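Local coordinates for protein PrgZ (PDB 4FAJ) that binds peptide pheromone outside the enterococcal cell as a membrane-anchored receptor of the solute-binding protein 5 family, probably serving peptide uptake, at residues 341-355 with 425-438. Numbering follows the deposited sequence. Where two conformers were deposited one is given.
Sequences AINYAIDRESLVKKL and KAGEFLQGQLQDSL
Phe429 holds CG anti to its backbone N (chi1 175°), which carries the ring out to Leu351, while Gln433 folds back at chi2 (-79°) and turns its amide oxygen to the start of helix 348-356. Leu351 lays CD1 over one face of the ring, a CH-pi contact 4.1 Å from the Phe429 centroid, and its CB packs against CE2. At the ring edge stand Ser350 CB and the carbonyl oxygen of Asp347. Leu355 CD1 touches both Phe429 CB, at 3.5 Å, and the carbonyl oxygen of Lys425, whose aliphatic chain runs past the leucine in the opposite direction. At and before the turn linking helices 336-345 and 348-356, Leu434 CD2 sits 3.7 Å from Ile342 CG2 and also meets Ile346 CD1, which reaches on to Leu430 CD2. Ala345 CB rests on Ser437 CB and on Leu438, the residue that leaves the helix.

Polar groups gather at the turn. Asp347 N donates to Gln433 OE1 over 3.2 Å, from above the carbonyl plane. Asp347 also caps helix 348-356, its OD1 accepting from Ser350 N. One water donates to Ala345 O and Gln433 O and accepts from Ser437 OG, each at 2.7 Å. Helix 421-437 thus packs against both helices, crossing 336-345 steeply and running closer to antiparallel with 348-356, and its Ala426 also touches an aromatic side chain of the bound peptide. The chemistry is that of an apolar helix interface in which the glutamine takes up an N-H at the turn, and the water joins a carbonyl beside the turn to the facing helix.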
ATOM      1  N   ALA A 341      10.393   9.639 -23.267  1.00 16.05           N
ATOM      2  CA  ALA A 341      10.780  11.041 -23.054  1.00 16.63           C
ATOM      3  C   ALA A 341      10.467  11.483 -21.624  1.00 16.04           C
ATOM      4  O   ALA A 341      11.284  12.130 -20.985  1.00 15.23           O
ATOM      5  CB  ALA A 341      10.094  11.952 -24.049  1.00 16.86           C
ATOM      6  N   ILE A 342       9.285  11.123 -21.134  1.00 15.91           N
ATOM      7  CA  ILE A 342       8.873  11.475 -19.770  1.00 15.84           C
ATOM      8  C   ILE A 342       9.855  10.865 -18.763  1.00 15.49           C
ATOM      9  O   ILE A 342      10.372  11.571 -17.878  1.00 15.09           O
ATOM     10  CB  ILE A 342       7.413  11.026 -19.479  1.00 15.62           C
ATOM     11  CG1 ILE A 342       6.423  11.863 -20.307  1.00 16.31           C
ATOM     12  CG2 ILE A 342       7.074  11.139 -17.990  1.00 16.27           C
ATOM     13  CD1 ILE A 342       4.987  11.316 -20.267  1.00 16.50           C
ATOM     14  N   ASN A 343      10.142   9.575 -18.922  1.00 15.10           N
ATOM     15  CA  ASN A 343      11.083   8.888 -18.040  1.00 15.44           C
ATOM     16  C   ASN A 343      12.458   9.565 -18.002  1.00 15.42           C
ATOM     17  O   ASN A 343      12.979   9.851 -16.929  1.00 15.61           O
ATOM     18  CB  ASN A 343      11.263   7.427 -18.448  1.00 15.50           C
ATOM     19  CG  ASN A 343      12.336   6.737 -17.645  1.00 15.99           C
ATOM     20  OD1 ASN A 343      12.216   6.596 -16.426  1.00 18.22           O
ATOM     21  ND2 ASN A 343      13.410   6.336 -18.311  1.00 20.22           N
ATOM     22  N   TYR A 344      13.045   9.813 -19.167  1.00 16.03           N
ATOM     23  CA  TYR A 344      14.391  10.401 -19.216  1.00 16.67           C
ATOM     24  C   TYR A 344      14.442  11.850 -18.717  1.00 16.98           C
ATOM     25  O   TYR A 344      15.509  12.336 -18.305  1.00 16.28           O
ATOM     26  CB  TYR A 344      14.981  10.301 -20.624  1.00 17.75           C
ATOM     27  CG  TYR A 344      15.508   8.925 -20.951  1.00 19.17           C
ATOM     28  CD1 TYR A 344      16.590   8.396 -20.261  1.00 22.21           C
ATOM     29  CD2 TYR A 344      14.922   8.148 -21.943  1.00 21.88           C
ATOM     30  CE1 TYR A 344      17.086   7.143 -20.561  1.00 22.41           C
ATOM     31  CE2 TYR A 344      15.406   6.891 -22.247  1.00 22.10           C
ATOM     32  CZ  TYR A 344      16.483   6.388 -21.547  1.00 24.47           C
ATOM     33  OH  TYR A 344      16.963   5.130 -21.847  1.00 25.95           O
ATOM     34  N   ALA A 345      13.300  12.536 -18.746  1.00 16.76           N
ATOM     35  CA  ALA A 345      13.243  13.935 -18.348  1.00 17.55           C
ATOM     36  C   ALA A 345      13.247  14.157 -16.832  1.00 17.80           C
ATOM     37  O   ALA A 345      13.492  15.282 -16.385  1.00 18.23           O
ATOM     38  CB  ALA A 345      12.023  14.612 -18.964  1.00 17.42           C
ATOM     39  N   ILE A 346      12.967  13.121 -16.039  1.00 18.25           N
ATOM     40  CA  ILE A 346      12.863  13.302 -14.579  1.00 18.71           C
ATOM     41  C   ILE A 346      14.227  13.267 -13.880  1.00 18.76           C
ATOM     42  O   ILE A 346      14.904  12.231 -13.856  1.00 18.26           O
ATOM     43  CB  ILE A 346      11.926  12.266 -13.902  1.00 18.93           C
ATOM     44  CG1 ILE A 346      10.546  12.232 -14.572  1.00 19.96           C
ATOM     45  CG2 ILE A 346      11.763  12.596 -12.418  1.00 18.91           C
ATOM     46  CD1 ILE A 346       9.967  13.557 -14.835  1.00 20.65           C
ATOM     47  N   ASP A 347      14.629  14.414 -13.336  1.00 19.10           N
ATOM     48  CA  ASP A 347      15.850  14.521 -12.553  1.00 19.26           C
ATOM     49  C   ASP A 347      15.542  14.080 -11.125  1.00 18.86           C
ATOM     50  O   ASP A 347      15.230  14.896 -10.251  1.00 18.32           O
ATOM     51  CB  ASP A 347      16.400  15.941 -12.596  1.00 20.02           C
ATOM     52  CG  ASP A 347      17.764  16.076 -11.929  1.00 21.52           C
ATOM     53  OD1 ASP A 347      18.239  15.130 -11.272  1.00 21.53           O
ATOM     54  OD2 ASP A 347      18.357  17.167 -12.058  1.00 24.82           O
ATOM     55  N   ARG A 348      15.653  12.773 -10.905  1.00 18.67           N
ATOM     56  CA  ARG A 348      15.285  12.163  -9.620  1.00 18.65           C
ATOM     57  C   ARG A 348      16.185  12.626  -8.476  1.00 19.42           C
ATOM     58  O   ARG A 348      15.701  12.844  -7.366  1.00 19.60           O
ATOM     59  CB  ARG A 348      15.327  10.638  -9.734  1.00 18.19           C
ATOM     60  CG  ARG A 348      14.314  10.078 -10.712  1.00 18.00           C
ATOM     61  CD  ARG A 348      14.544   8.592 -10.999  1.00 19.40           C
ATOM     62  NE  ARG A 348      13.541   8.076 -11.923  1.00 18.43           N
ATOM     63  CZ  ARG A 348      13.515   8.302 -13.234  1.00 20.68           C
ATOM     64  NH1 ARG A 348      14.456   9.038 -13.829  1.00 23.28           N
ATOM     65  NH2 ARG A 348      12.540   7.781 -13.969  1.00 20.12           N
ATOM     66  N   GLU A 349      17.486  12.772  -8.738  1.00 20.59           N
ATOM     67  CA  GLU A 349      18.414  13.181  -7.685  1.00 21.72           C
ATOM     68  C   GLU A 349      18.105  14.581  -7.173  1.00 21.97           C
ATOM     69  O   GLU A 349      18.153  14.819  -5.969  1.00 21.89           O
ATOM     70  CB  GLU A 349      19.885  13.083  -8.131  1.00 22.95           C
ATOM     71  CG  GLU A 349      20.354  11.659  -8.478  1.00 24.36           C
ATOM     72  CD  GLU A 349      20.258  10.657  -7.319  1.00 26.40           C
ATOM     73  OE1 GLU A 349      20.050  11.062  -6.153  1.00 28.05           O
ATOM     74  OE2 GLU A 349      20.400   9.446  -7.585  1.00 27.55           O
ATOM     75  N   SER A 350      17.783  15.507  -8.073  0.50 22.13           N
ATOM     76  CA  SER A 350      17.388  16.857  -7.660  0.50 22.36           C
ATOM     77  C   SER A 350      16.111  16.851  -6.826  0.50 21.85           C
ATOM     78  O   SER A 350      16.021  17.556  -5.819  0.50 22.04           O
ATOM     79  CB  SER A 350      17.216  17.772  -8.870  0.50 22.56           C
ATOM     80  OG  SER A 350      18.472  18.047  -9.455  0.50 23.20           O
ATOM     81  N   LEU A 351      15.137  16.038  -7.221  1.00 21.32           N
ATOM     82  CA  LEU A 351      13.891  15.916  -6.453  1.00 20.94           C
ATOM     83  C   LEU A 351      14.146  15.467  -5.017  1.00 20.60           C
ATOM     84  O   LEU A 351      13.685  16.104  -4.080  1.00 19.61           O
ATOM     85  CB  LEU A 351      12.936  14.923  -7.127  1.00 21.00           C
ATOM     86  CG  LEU A 351      11.646  14.531  -6.405  1.00 21.30           C
ATOM     87  CD1 LEU A 351      10.718  15.713  -6.299  1.00 23.84           C
ATOM     88  CD2 LEU A 351      10.968  13.393  -7.163  1.00 23.09           C
ATOM     89  N   VAL A 352      14.892  14.381  -4.850  1.00 20.74           N
ATOM     90  CA  VAL A 352      15.092  13.809  -3.515  1.00 21.55           C
ATOM     91  C   VAL A 352      16.036  14.659  -2.650  1.00 22.97           C
ATOM     92  O   VAL A 352      15.841  14.753  -1.432  1.00 23.02           O
ATOM     93  CB  VAL A 352      15.570  12.334  -3.569  1.00 21.21           C
ATOM     94  CG1 VAL A 352      14.572  11.456  -4.389  1.00 19.65           C
ATOM     95  CG2 VAL A 352      16.966  12.240  -4.127  1.00 21.86           C
ATOM     96  N   LYS A 353      17.037  15.282  -3.272  1.00 24.31           N
ATOM     97  CA  LYS A 353      18.002  16.118  -2.536  1.00 26.12           C
ATOM     98  C   LYS A 353      17.403  17.448  -2.065  1.00 26.58           C
ATOM     99  O   LYS A 353      17.641  17.885  -0.931  1.00 27.40           O
ATOM    100  CB  LYS A 353      19.232  16.414  -3.400  1.00 27.11           C
ATOM    101  CG  LYS A 353      20.172  15.221  -3.590  1.00 29.96           C
ATOM    102  CD  LYS A 353      21.270  15.493  -4.638  1.00 33.48           C
ATOM    103  CE  LYS A 353      22.085  16.739  -4.314  1.00 36.61           C
ATOM    104  NZ  LYS A 353      22.507  16.788  -2.880  1.00 39.07           N
ATOM    105  N   LYS A 354      16.631  18.088  -2.933  1.00 26.93           N
ATOM    106  CA  LYS A 354      16.182  19.459  -2.709  1.00 28.10           C
ATOM    107  C   LYS A 354      14.757  19.491  -2.204  1.00 27.62           C
ATOM    108  O   LYS A 354      14.484  20.077  -1.164  1.00 28.67           O
ATOM    109  CB  LYS A 354      16.299  20.268  -4.005  1.00 28.86           C
ATOM    110  CG  LYS A 354      17.655  20.158  -4.670  1.00 31.10           C
ATOM    111  CD  LYS A 354      17.666  20.779  -6.064  1.00 34.60           C
ATOM    112  CE  LYS A 354      18.998  20.512  -6.779  1.00 36.72           C
ATOM    113  NZ  LYS A 354      18.949  20.803  -8.250  1.00 37.91           N
ATOM    114  N   LEU A 355      13.858  18.828  -2.916  1.00 26.79           N
ATOM    115  CA  LEU A 355      12.442  18.858  -2.572  1.00 26.74           C
ATOM    116  C   LEU A 355      12.109  18.023  -1.337  1.00 25.91           C
ATOM    117  O   LEU A 355      11.460  18.515  -0.423  1.00 26.36           O
ATOM    118  CB  LEU A 355      11.598  18.419  -3.769  1.00 26.94           C
ATOM    119  CG  LEU A 355      10.089  18.633  -3.665  1.00 27.44           C
ATOM    120  CD1 LEU A 355       9.474  18.647  -5.051  1.00 29.42           C
ATOM    121  CD2 LEU A 355       9.438  17.574  -2.805  1.00 27.30           C
ATOM    122  N   LYS A 425       3.674  20.016  -4.258  1.00 18.43           N
ATOM    123  CA  LYS A 425       5.004  20.528  -4.595  1.00 19.06           C
ATOM    124  C   LYS A 425       5.787  19.556  -5.492  1.00 17.88           C
ATOM    125  O   LYS A 425       6.516  19.992  -6.373  1.00 17.35           O
ATOM    126  CB  LYS A 425       5.804  20.797  -3.326  1.00 19.61           C
ATOM    127  CG  LYS A 425       7.121  21.512  -3.579  1.00 24.16           C
ATOM    128  CD  LYS A 425       7.980  21.520  -2.335  1.00 28.12           C
ATOM    129  CE  LYS A 425       7.413  22.446  -1.275  1.00 30.32           C
ATOM    130  NZ  LYS A 425       7.976  23.819  -1.417  1.00 32.84           N
ATOM    131  N   ALA A 426       5.626  18.250  -5.264  1.00 16.98           N
ATOM    132  CA  ALA A 426       6.254  17.241  -6.121  1.00 16.59           C
ATOM    133  C   ALA A 426       5.658  17.286  -7.522  1.00 16.85           C
ATOM    134  O   ALA A 426       6.379  17.200  -8.511  1.00 16.72           O
ATOM    135  CB  ALA A 426       6.100  15.834  -5.522  1.00 16.65           C
ATOM    136  N   GLY A 427       4.343  17.433  -7.600  1.00 16.97           N
ATOM    137  CA  GLY A 427       3.661  17.600  -8.881  1.00 17.46           C
ATOM    138  C   GLY A 427       4.154  18.808  -9.659  1.00 17.95           C
ATOM    139  O   GLY A 427       4.327  18.726 -10.869  1.00 18.29           O
ATOM    140  N   GLU A 428       4.387  19.922  -8.967  1.00 18.40           N
ATOM    141  CA  GLU A 428       4.910  21.137  -9.616  1.00 19.58           C
ATOM    142  C   GLU A 428       6.363  20.993 -10.061  1.00 19.77           C
ATOM    143  O   GLU A 428       6.766  21.557 -11.094  1.00 20.41           O
ATOM    144  CB  GLU A 428       4.760  22.349  -8.691  1.00 20.23           C
ATOM    145  CG  GLU A 428       3.301  22.749  -8.492  1.00 21.97           C
ATOM    146  CD  GLU A 428       3.044  23.620  -7.271  1.00 26.02           C
ATOM    147  OE1 GLU A 428       3.933  23.759  -6.394  1.00 28.69           O
ATOM    148  OE2 GLU A 428       1.917  24.154  -7.177  1.00 28.49           O
ATOM    149  N   PHE A 429       7.153  20.262  -9.283  1.00 19.42           N
ATOM    150  CA  PHE A 429       8.533  19.967  -9.661  1.00 20.34           C
ATOM    151  C   PHE A 429       8.538  19.133 -10.948  1.00 19.83           C
ATOM    152  O   PHE A 429       9.281  19.423 -11.885  1.00 19.57           O
ATOM    153  CB  PHE A 429       9.257  19.215  -8.532  1.00 20.37           C
ATOM    154  CG  PHE A 429      10.645  18.762  -8.891  1.00 23.23           C
ATOM    155  CD1 PHE A 429      11.746  19.548  -8.599  1.00 25.82           C
ATOM    156  CD2 PHE A 429      10.849  17.540  -9.522  1.00 25.73           C
ATOM    157  CE1 PHE A 429      13.029  19.133  -8.937  1.00 25.47           C
ATOM    158  CE2 PHE A 429      12.122  17.113  -9.853  1.00 26.95           C
ATOM    159  CZ  PHE A 429      13.219  17.915  -9.563  1.00 27.40           C
ATOM    160  N   LEU A 430       7.698  18.102 -10.991  1.00 19.58           N
ATOM    161  CA  LEU A 430       7.620  17.242 -12.170  1.00 19.69           C
ATOM    162  C   LEU A 430       7.130  18.015 -13.383  1.00 20.20           C
ATOM    163  O   LEU A 430       7.645  17.845 -14.498  1.00 20.53           O
ATOM    164  CB  LEU A 430       6.711  16.042 -11.898  1.00 19.82           C
ATOM    165  CG  LEU A 430       7.287  15.056 -10.876  1.00 19.83           C
ATOM    166  CD1 LEU A 430       6.234  14.030 -10.464  1.00 20.62           C
ATOM    167  CD2 LEU A 430       8.547  14.369 -11.404  1.00 19.80           C
ATOM    168  N   GLN A 431       6.131  18.859 -13.166  1.00 19.93           N
ATOM    169  CA  GLN A 431       5.616  19.727 -14.217  1.00 20.48           C
ATOM    170  C   GLN A 431       6.737  20.527 -14.889  1.00 20.64           C
ATOM    171  O   GLN A 431       6.862  20.528 -16.118  1.00 20.87           O
ATOM    172  CB  GLN A 431       4.552  20.653 -13.629  1.00 21.04           C
ATOM    173  CG  GLN A 431       4.095  21.776 -14.537  1.00 21.64           C
ATOM    174  CD  GLN A 431       3.258  22.785 -13.784  1.00 23.69           C
ATOM    175  OE1 GLN A 431       3.626  23.210 -12.687  1.00 24.85           O
ATOM    176  NE2 GLN A 431       2.147  23.182 -14.364  1.00 24.32           N
ATOM    177  N   GLY A 432       7.563  21.184 -14.083  1.00 20.62           N
ATOM    178  CA  GLY A 432       8.690  21.971 -14.593  1.00 21.50           C
ATOM    179  C   GLY A 432       9.738  21.145 -15.325  1.00 21.83           C
ATOM    180  O   GLY A 432      10.287  21.596 -16.319  1.00 21.53           O
ATOM    181  N   GLN A 433      10.008  19.937 -14.822  1.00 21.85           N
ATOM    182  CA  GLN A 433      10.940  19.001 -15.469  1.00 22.45           C
ATOM    183  C   GLN A 433      10.440  18.551 -16.836  1.00 22.28           C
ATOM    184  O   GLN A 433      11.204  18.520 -17.807  1.00 21.93           O
ATOM    185  CB  GLN A 433      11.150  17.775 -14.598  1.00 22.73           C
ATOM    186  CG  GLN A 433      11.779  18.104 -13.277  1.00 24.64           C
ATOM    187  CD  GLN A 433      13.257  18.315 -13.378  1.00 27.62           C
ATOM    188  OE1 GLN A 433      13.991  17.464 -13.891  1.00 31.58           O
ATOM    189  NE2 GLN A 433      13.716  19.443 -12.872  1.00 29.83           N
ATOM    190  N   LEU A 434       9.158  18.213 -16.910  1.00 21.86           N
ATOM    191  CA  LEU A 434       8.583  17.745 -18.156  1.00 22.69           C
ATOM    192  C   LEU A 434       8.514  18.894 -19.169  1.00 23.37           C
ATOM    193  O   LEU A 434       8.915  18.739 -20.320  1.00 23.59           O
ATOM    194  CB  LEU A 434       7.212  17.118 -17.913  1.00 22.30           C
ATOM    195  CG  LEU A 434       7.249  15.777 -17.169  1.00 22.18           C
ATOM    196  CD1 LEU A 434       5.834  15.265 -16.927  1.00 23.01           C
ATOM    197  CD2 LEU A 434       8.075  14.746 -17.928  1.00 21.61           C
ATOM    198  N   GLN A 435       8.052  20.056 -18.723  1.00 24.14           N
ATOM    199  CA  GLN A 435       7.980  21.236 -19.597  1.00 25.26           C
ATOM    200  C   GLN A 435       9.359  21.671 -20.097  1.00 26.37           C
ATOM    201  O   GLN A 435       9.487  22.105 -21.233  1.00 26.86           O
ATOM    202  CB  GLN A 435       7.220  22.381 -18.903  1.00 25.47           C
ATOM    203  CG  GLN A 435       5.732  22.049 -18.761  1.00 24.82           C
ATOM    204  CD  GLN A 435       4.876  23.134 -18.122  1.00 25.57           C
ATOM    205  OE1 GLN A 435       3.655  23.071 -18.196  1.00 25.72           O
ATOM    206  NE2 GLN A 435       5.503  24.110 -17.483  1.00 26.63           N
ATOM    207  N   ASP A 436      10.392  21.495 -19.274  1.00 27.15           N
ATOM    208  CA  ASP A 436      11.757  21.897 -19.645  1.00 28.58           C
ATOM    209  C   ASP A 436      12.432  21.002 -20.693  1.00 28.30           C
ATOM    210  O   ASP A 436      13.310  21.471 -21.426  1.00 28.88           O
ATOM    211  CB  ASP A 436      12.661  21.967 -18.406  1.00 28.74           C
ATOM    212  CG  ASP A 436      13.989  22.679 -18.684  1.00 31.81           C
ATOM    213  OD1 ASP A 436      13.969  23.784 -19.277  1.00 36.29           O
ATOM    214  OD2 ASP A 436      15.056  22.136 -18.310  1.00 34.93           O
ATOM    215  N   SER A 437      12.061  19.725 -20.742  1.00 27.53           N
ATOM    216  CA  SER A 437      12.678  18.775 -21.676  1.00 27.60           C
ATOM    217  C   SER A 437      11.798  18.376 -22.856  1.00 27.44           C
ATOM    218  O   SER A 437      12.309  17.887 -23.866  1.00 27.71           O
ATOM    219  CB  SER A 437      13.104  17.503 -20.939  1.00 27.17           C
ATOM    220  OG  SER A 437      14.243  17.741 -20.145  1.00 27.98           O
ATOM    221  N   LEU A 438      10.487  18.551 -22.723  1.00 27.13           N
ATOM    222  CA  LEU A 438       9.556  18.238 -23.794  1.00 27.48           C
ATOM    223  C   LEU A 438       8.999  19.560 -24.305  1.00 28.52           C
ATOM    224  O   LEU A 438       7.913  19.988 -23.901  1.00 27.60           O
ATOM    225  CB  LEU A 438       8.441  17.313 -23.314  1.00 26.99           C
ATOM    226  CG  LEU A 438       8.834  15.847 -23.075  1.00 26.97           C
ATOM    227  CD1 LEU A 438       9.909  15.722 -22.011  1.00 26.97           C
ATOM    228  CD2 LEU A 438       7.616  15.027 -22.680  1.00 27.75           C
TER
HETATM  229  O   HOH W   1      13.789  17.708 -17.508  1.00 21.49           O